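PDB 5LO9: cytochrome C from Marichromatium purpuratum 984, which probably oxidises thiosulfate to tetrathionate, as a fused thiosulfate dehydrogenase (TsdBA), and passes the electrons along its chain of c-type hemes. Local coordinates for residues A[428-431]-A[432-436]; A[480-484]-A[485-489]. All coordinates share one frame; numbering follows the deposited sequence.

Contact 1 of 2, residues A[428-431]-A[432-436]; sequences RSYN and WGAGM. With HEC (heme c), chain E; THJ (thiosulfate), chain J.
The side chains of Y430 and M436 cross at about a right angle: M436 CB lies over one face of the phenol ring, and the bent chain then turns its CE toward heme c CAC. M436 CB sits 3.9 Å from the centroid of the Y430 ring and 13° off its normal, a CH-pi contact. M436 CG is anti to the backbone N (chi1 -165°), which carries it toward the hydroxyl end, 3.5 Å from Y430 CZ. On the opposite ring face, S429 OG lies offset toward the rim. A434 CB packs against Y430 CB at 3.9 Å, while CBC of a thioether arm of heme c comes 3.4 Å from Y430 CD2. N431 folds its amide back over the following turn: its OD1 accepts from G433 N at 2.8 Å, the donor tilted 22° from the carbonyl plane, and N431 O accepts from A434 N at 3.1 Å, closing a type I beta turn. N431 ND2 is bonded to N336 and to the carbonyl of R332, so both ends of the amide are engaged. Y430 and M436 thus give the heme edge a largely nonpolar neighbour, the phenol OH being taken up by N471, while G435 N meets thiosulfate O2 through a weak bond.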
loop_
_atom_site.group_PDB
_atom_site.type_symbol
_atom_site.label_atom_id
_atom_site.label_comp_id
_atom_site.label_asym_id
_atom_site.label_seq_id
_atom_site.Cartn_x
_atom_site.Cartn_y
_atom_site.Cartn_z
ATOM N N ARG A 428 -11.180 -20.517 21.927
ATOM C CA ARG A 428 -11.561 -20.102 20.583
ATOM C C ARG A 428 -11.669 -18.580 20.436
ATOM O O ARG A 428 -12.234 -18.093 19.451
ATOM C CB ARG A 428 -12.873 -20.762 20.192
ATOM C CG ARG A 428 -12.923 -22.213 20.530
ATOM C CD ARG A 428 -11.910 -23.001 19.812
ATOM N NE ARG A 428 -12.107 -22.968 18.384
ATOM C CZ ARG A 428 -11.124 -23.190 17.526
ATOM N NH1 ARG A 428 -9.904 -23.449 17.992
ATOM N NH2 ARG A 428 -11.355 -23.140 16.219
ATOM N N SER A 429 -11.120 -17.823 21.377
ATOM C CA SER A 429 -11.117 -16.374 21.310
ATOM C C SER A 429 -9.755 -15.872 20.822
ATOM O O SER A 429 -8.850 -16.638 20.519
ATOM C CB SER A 429 -11.462 -15.822 22.689
ATOM O OG SER A 429 -11.551 -14.425 22.678
ATOM N N TYR A 430 -9.613 -14.561 20.736
ATOM C CA TYR A 430 -8.319 -13.976 20.417
ATOM C C TYR A 430 -7.317 -14.306 21.509
ATOM O O TYR A 430 -7.691 -14.531 22.669
ATOM C CB TYR A 430 -8.441 -12.459 20.268
ATOM C CG TYR A 430 -9.176 -11.743 21.396
ATOM C CD1 TYR A 430 -8.494 -11.334 22.556
ATOM C CD2 TYR A 430 -10.530 -11.470 21.302
ATOM C CE1 TYR A 430 -9.138 -10.670 23.581
ATOM C CE2 TYR A 430 -11.208 -10.781 22.343
ATOM C CZ TYR A 430 -10.496 -10.391 23.467
ATOM O OH TYR A 430 -11.119 -9.724 24.482
ATOM N N ASN A 431 -6.023 -14.313 21.145
ATOM C CA ASN A 431 -5.020 -14.789 22.091
ATOM C C ASN A 431 -4.455 -13.618 22.904
ATOM O O ASN A 431 -4.864 -12.461 22.753
ATOM C CB ASN A 431 -3.940 -15.650 21.380
ATOM C CG ASN A 431 -2.908 -14.861 20.518
ATOM O OD1 ASN A 431 -2.519 -13.708 20.803
ATOM N ND2 ASN A 431 -2.404 -15.556 19.488
ATOM N N TRP A 432 -3.521 -13.939 23.810
ATOM C CA TRP A 432 -3.058 -12.991 24.818
ATOM C C TRP A 432 -2.170 -11.901 24.236
ATOM O O TRP A 432 -1.815 -10.959 24.962
ATOM C CB TRP A 432 -2.289 -13.719 25.921
ATOM C CG TRP A 432 -3.117 -14.244 27.070
ATOM C CD1 TRP A 432 -3.398 -15.556 27.357
ATOM C CD2 TRP A 432 -3.740 -13.474 28.086
ATOM N NE1 TRP A 432 -4.156 -15.641 28.497
ATOM C CE2 TRP A 432 -4.378 -14.374 28.964
ATOM C CE3 TRP A 432 -3.820 -12.114 28.346
ATOM C CZ2 TRP A 432 -5.103 -13.945 30.067
ATOM C CZ3 TRP A 432 -4.532 -11.690 29.446
ATOM C CH2 TRP A 432 -5.165 -12.600 30.292
ATOM N N GLY A 433 -1.807 -12.006 22.961
ATOM C CA GLY A 433 -1.039 -10.962 22.331
ATOM C C GLY A 433 -1.892 -9.979 21.575
ATOM O O GLY A 433 -1.389 -8.943 21.140
ATOM N N ALA A 434 -3.182 -10.273 21.416
ATOM C CA ALA A 434 -4.060 -9.405 20.628
ATOM C C ALA A 434 -4.394 -8.129 21.387
ATOM O O ALA A 434 -4.560 -8.138 22.613
ATOM C CB ALA A 434 -5.361 -10.116 20.255
ATOM N N GLY A 435 -4.458 -7.022 20.644
ATOM C CA GLY A 435 -4.750 -5.734 21.231
ATOM C C GLY A 435 -6.023 -5.720 22.048
ATOM O O GLY A 435 -6.118 -4.979 23.039
ATOM N N MET A 436 -7.034 -6.492 21.624
ATOM C CA MET A 436 -8.304 -6.556 22.342
ATOM C C MET A 436 -8.180 -7.165 23.754
ATOM O O MET A 436 -9.101 -7.007 24.563
ATOM C CB MET A 436 -9.317 -7.363 21.505
ATOM C CG MET A 436 -10.779 -7.225 21.945
ATOM S SD MET A 436 -11.429 -5.506 21.738
ATOM C CE MET A 436 -11.896 -5.507 19.981
HETATM FE FE HEC E . -7.723 -5.840 13.512
HETATM C CHA HEC E . -6.214 -2.737 14.176
HETATM C CHB HEC E . -6.916 -5.541 10.118
HETATM C CHC HEC E . -9.001 -9.073 12.900
HETATM C CHD HEC E . -8.879 -5.954 16.747
HETATM N NA HEC E . -6.752 -4.392 12.374
HETATM C C1A HEC E . -6.223 -3.258 12.821
HETATM C C2A HEC E . -5.583 -2.450 11.760
HETATM C C3A HEC E . -5.790 -3.256 10.569
HETATM C C4A HEC E . -6.527 -4.451 11.051
HETATM C CMA HEC E . -5.371 -2.916 9.185
HETATM C CAA HEC E . -4.930 -1.099 11.899
HETATM C CBA HEC E . -6.010 -0.049 12.138
HETATM C CGA HEC E . -5.433 1.356 12.137
HETATM O O1A HEC E . -6.241 2.298 11.974
HETATM O O2A HEC E . -4.191 1.539 12.320
HETATM N NB HEC E . -7.929 -7.086 11.850
HETATM C C1B HEC E . -7.546 -6.778 10.592
HETATM C C2B HEC E . -7.800 -7.860 9.635
HETATM C C3B HEC E . -8.405 -8.899 10.456
HETATM C C4B HEC E . -8.424 -8.315 11.810
HETATM C CMB HEC E . -7.539 -7.870 8.171
HETATM C CAB HEC E . -8.861 -10.248 10.006
HETATM C CBB HEC E . -7.628 -11.017 9.532
HETATM N NC HEC E . -8.747 -7.274 14.632
HETATM C C1C HEC E . -9.189 -8.474 14.224
HETATM C C2C HEC E . -9.959 -9.195 15.263
HETATM C C3C HEC E . -9.909 -8.269 16.406
HETATM C C4C HEC E . -9.146 -7.110 15.887
HETATM C CMC HEC E . -10.594 -10.556 15.132
HETATM C CAC HEC E . -10.534 -8.373 17.785
HETATM C CBC HEC E . -10.211 -9.677 18.443
HETATM N ND HEC E . -7.549 -4.570 15.156
HETATM C C1D HEC E . -8.075 -4.801 16.349
HETATM C C2D HEC E . -7.802 -3.721 17.314
HETATM C C3D HEC E . -6.993 -2.735 16.576
HETATM C C4D HEC E . -6.908 -3.399 15.247
HETATM C CMD HEC E . -8.259 -3.720 18.731
HETATM C CAD HEC E . -6.414 -1.405 17.026
HETATM C CBD HEC E . -5.478 -1.467 18.253
HETATM C CGD HEC E . -4.171 -2.279 18.138
HETATM O O1D HEC E . -4.147 -3.486 17.748
HETATM O O2D HEC E . -3.103 -1.711 18.493
HETATM S S1 THJ J . -3.730 -6.954 16.292
HETATM O O1 THJ J . -2.371 -6.981 15.648
HETATM O O2 THJ J . -3.766 -5.993 17.443
HETATM O O3 THJ J . -3.976 -8.293 16.879
HETATM S S2 THJ J . -5.057 -6.658 15.039
#

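Contact 2 of 2, residues A[480-484]-A[485-489]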
loop_
_atom_site.group_PDB
_atom_site.type_symbol
_atom_site.label_atom_id
_atom_site.label_comp_id
_atom_site.label_asym_id
_atom_site.label_seq_id
_atom_site.Cartn_x
_atom_site.Cartn_y
_atom_site.Cartn_z
ATOM N N ARG A 480 4.481 -14.923 21.613
ATOM C CA ARG A 480 5.799 -14.527 22.090
ATOM C C ARG A 480 6.168 -15.199 23.403
ATOM O O ARG A 480 7.204 -14.870 23.995
ATOM C CB ARG A 480 5.836 -13.004 22.270
ATOM C CG ARG A 480 5.488 -12.251 20.983
ATOM C CD ARG A 480 5.132 -10.795 21.219
ATOM N NE ARG A 480 3.949 -10.609 22.041
ATOM C CZ ARG A 480 3.464 -9.426 22.392
ATOM N NH1 ARG A 480 4.044 -8.304 21.984
ATOM N NH2 ARG A 480 2.398 -9.367 23.169
ATOM N N PHE A 481 5.311 -16.083 23.902
ATOM C CA PHE A 481 5.592 -16.786 25.146
ATOM C C PHE A 481 6.982 -17.396 25.107
ATOM O O PHE A 481 7.373 -18.049 24.138
ATOM C CB PHE A 481 4.528 -17.874 25.395
ATOM C CG PHE A 481 4.606 -18.530 26.754
ATOM C CD1 PHE A 481 4.505 -17.764 27.920
ATOM C CD2 PHE A 481 4.700 -19.905 26.872
ATOM C CE1 PHE A 481 4.561 -18.357 29.177
ATOM C CE2 PHE A 481 4.736 -20.488 28.125
ATOM C CZ PHE A 481 4.656 -19.708 29.268
ATOM N N ASP A 482 7.698 -17.229 26.209
ATOM C CA ASP A 482 9.065 -17.697 26.352
ATOM C C ASP A 482 9.182 -18.970 27.196
ATOM O O ASP A 482 10.246 -19.590 27.209
ATOM C CB ASP A 482 9.858 -16.556 27.002
ATOM C CG ASP A 482 10.846 -17.024 28.021
ATOM O OD1 ASP A 482 12.039 -17.145 27.633
ATOM O OD2 ASP A 482 10.441 -17.237 29.192
ATOM N N GLY A 483 8.068 -19.482 27.721
ATOM C CA GLY A 483 8.075 -20.517 28.702
ATOM C C GLY A 483 7.776 -20.037 30.123
ATOM O O GLY A 483 7.163 -20.793 30.898
ATOM N N SER A 484 8.132 -18.791 30.463
ATOM C CA SER A 484 7.852 -18.203 31.770
ATOM C C SER A 484 6.831 -17.076 31.661
ATOM O O SER A 484 7.050 -16.107 30.943
ATOM C CB SER A 484 9.121 -17.641 32.409
ATOM O OG SER A 484 8.805 -16.600 33.328
ATOM N N VAL A 485 5.774 -17.153 32.467
ATOM C CA VAL A 485 4.771 -16.090 32.498
ATOM C C VAL A 485 5.371 -14.767 32.980
ATOM O O VAL A 485 5.153 -13.721 32.359
ATOM C CB VAL A 485 3.577 -16.525 33.356
ATOM C CG1 VAL A 485 2.628 -15.368 33.612
ATOM C CG2 VAL A 485 2.846 -17.661 32.662
ATOM N N GLU A 486 6.119 -14.777 34.090
ATOM C CA GLU A 486 6.743 -13.535 34.569
ATOM C C GLU A 486 7.620 -12.906 33.483
ATOM O O GLU A 486 7.561 -11.695 33.221
ATOM C CB GLU A 486 7.583 -13.777 35.835
ATOM C CG GLU A 486 6.970 -13.222 37.135
ATOM C CD GLU A 486 7.874 -13.334 38.398
ATOM O OE1 GLU A 486 8.913 -14.015 38.361
ATOM O OE2 GLU A 486 7.532 -12.739 39.448
ATOM N N ARG A 487 8.456 -13.707 32.842
ATOM C CA ARG A 487 9.364 -13.107 31.885
ATOM C C ARG A 487 8.577 -12.508 30.713
ATOM O O ARG A 487 8.733 -11.324 30.390
ATOM C CB ARG A 487 10.390 -14.149 31.447
ATOM C CG ARG A 487 11.525 -13.596 30.630
ATOM C CD ARG A 487 12.195 -12.397 31.308
ATOM N NE ARG A 487 13.387 -11.995 30.566
ATOM C CZ ARG A 487 13.839 -10.748 30.463
ATOM N NH1 ARG A 487 13.199 -9.743 31.068
ATOM N NH2 ARG A 487 14.932 -10.515 29.738
ATOM N N THR A 488 7.675 -13.298 30.112
ATOM C CA THR A 488 6.845 -12.804 29.019
ATOM C C THR A 488 6.044 -11.586 29.462
ATOM O O THR A 488 5.789 -10.663 28.668
ATOM C CB THR A 488 5.902 -13.917 28.523
ATOM O OG1 THR A 488 6.650 -14.993 27.940
ATOM C CG2 THR A 488 4.940 -13.413 27.465
ATOM N N ALA A 489 5.617 -11.577 30.730
ATOM C CA ALA A 489 4.847 -10.451 31.227
ATOM C C ALA A 489 5.684 -9.190 31.273
ATOM O O ALA A 489 5.224 -8.116 30.865
ATOM C CB ALA A 489 4.287 -10.766 32.603
#
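T488, in the first turn of helix 485-492, reaches back to F481, D482 and S484 in the loop before it. Its CB lies 3.5 Å from S484 O and near F481 CD1. There the chain branches: CG2 turns toward F481 CA, while OG1 sits beside the threonine's own backbone N (chi1 -65°), a rotation that brings OG1 to the backbone of D482 and S484. T488 OG1 accepts from D482 N at 3.0 Å and gives a second, weak bond to S484 O at 3.2 Å. That same carbonyl receives T488 N at 3.0 Å in a nearly straight bond, the first i to i+4 bond of the helix. S484 is the N-cap: its OG accepts from R487 N at 3.0 Å, which satisfies one of the amides left open at a helix start. Replacing T488 with a valine would probably leave D482 N without its acceptor and let the loop drift from the helix end. Just ahead of the cap, D482 OD2 takes S484 N at 3.1 Å in an Asx turn, met on the anti side and well out of the carboxylate plane, and R487 CB packs beside this oxygen. The F481 ring packs against the same bend: G483 N stands over the centre of one ring face, V485 N lies at the ring edge, and F481 CE1 touches V485 CG2 at 3.9 Å.

The two contacts lie in series, neither nested nor crossed. Following the chain from the N terminus, strand 418-421 leads into contact 1, a tight turn within the loop that leads to helix 439-449; after helix 460-470 the chain runs outward to contact 2, which starts helix 485-492. Their centres are about 16 Å apart, yet they meet where R480 NH2 packs 3.9 Å from G433 CA, while the same NH2 is salt-bridged to D478. The segment between them also returns to contact 1, since W432 NE1 bonds E474 and N431 rests on P476 and P479. Further on, Y500 meets W432 edge-to-face and also touches F481 and T488, so the C-terminal region ties the buried heme-side turn to the surface helix start.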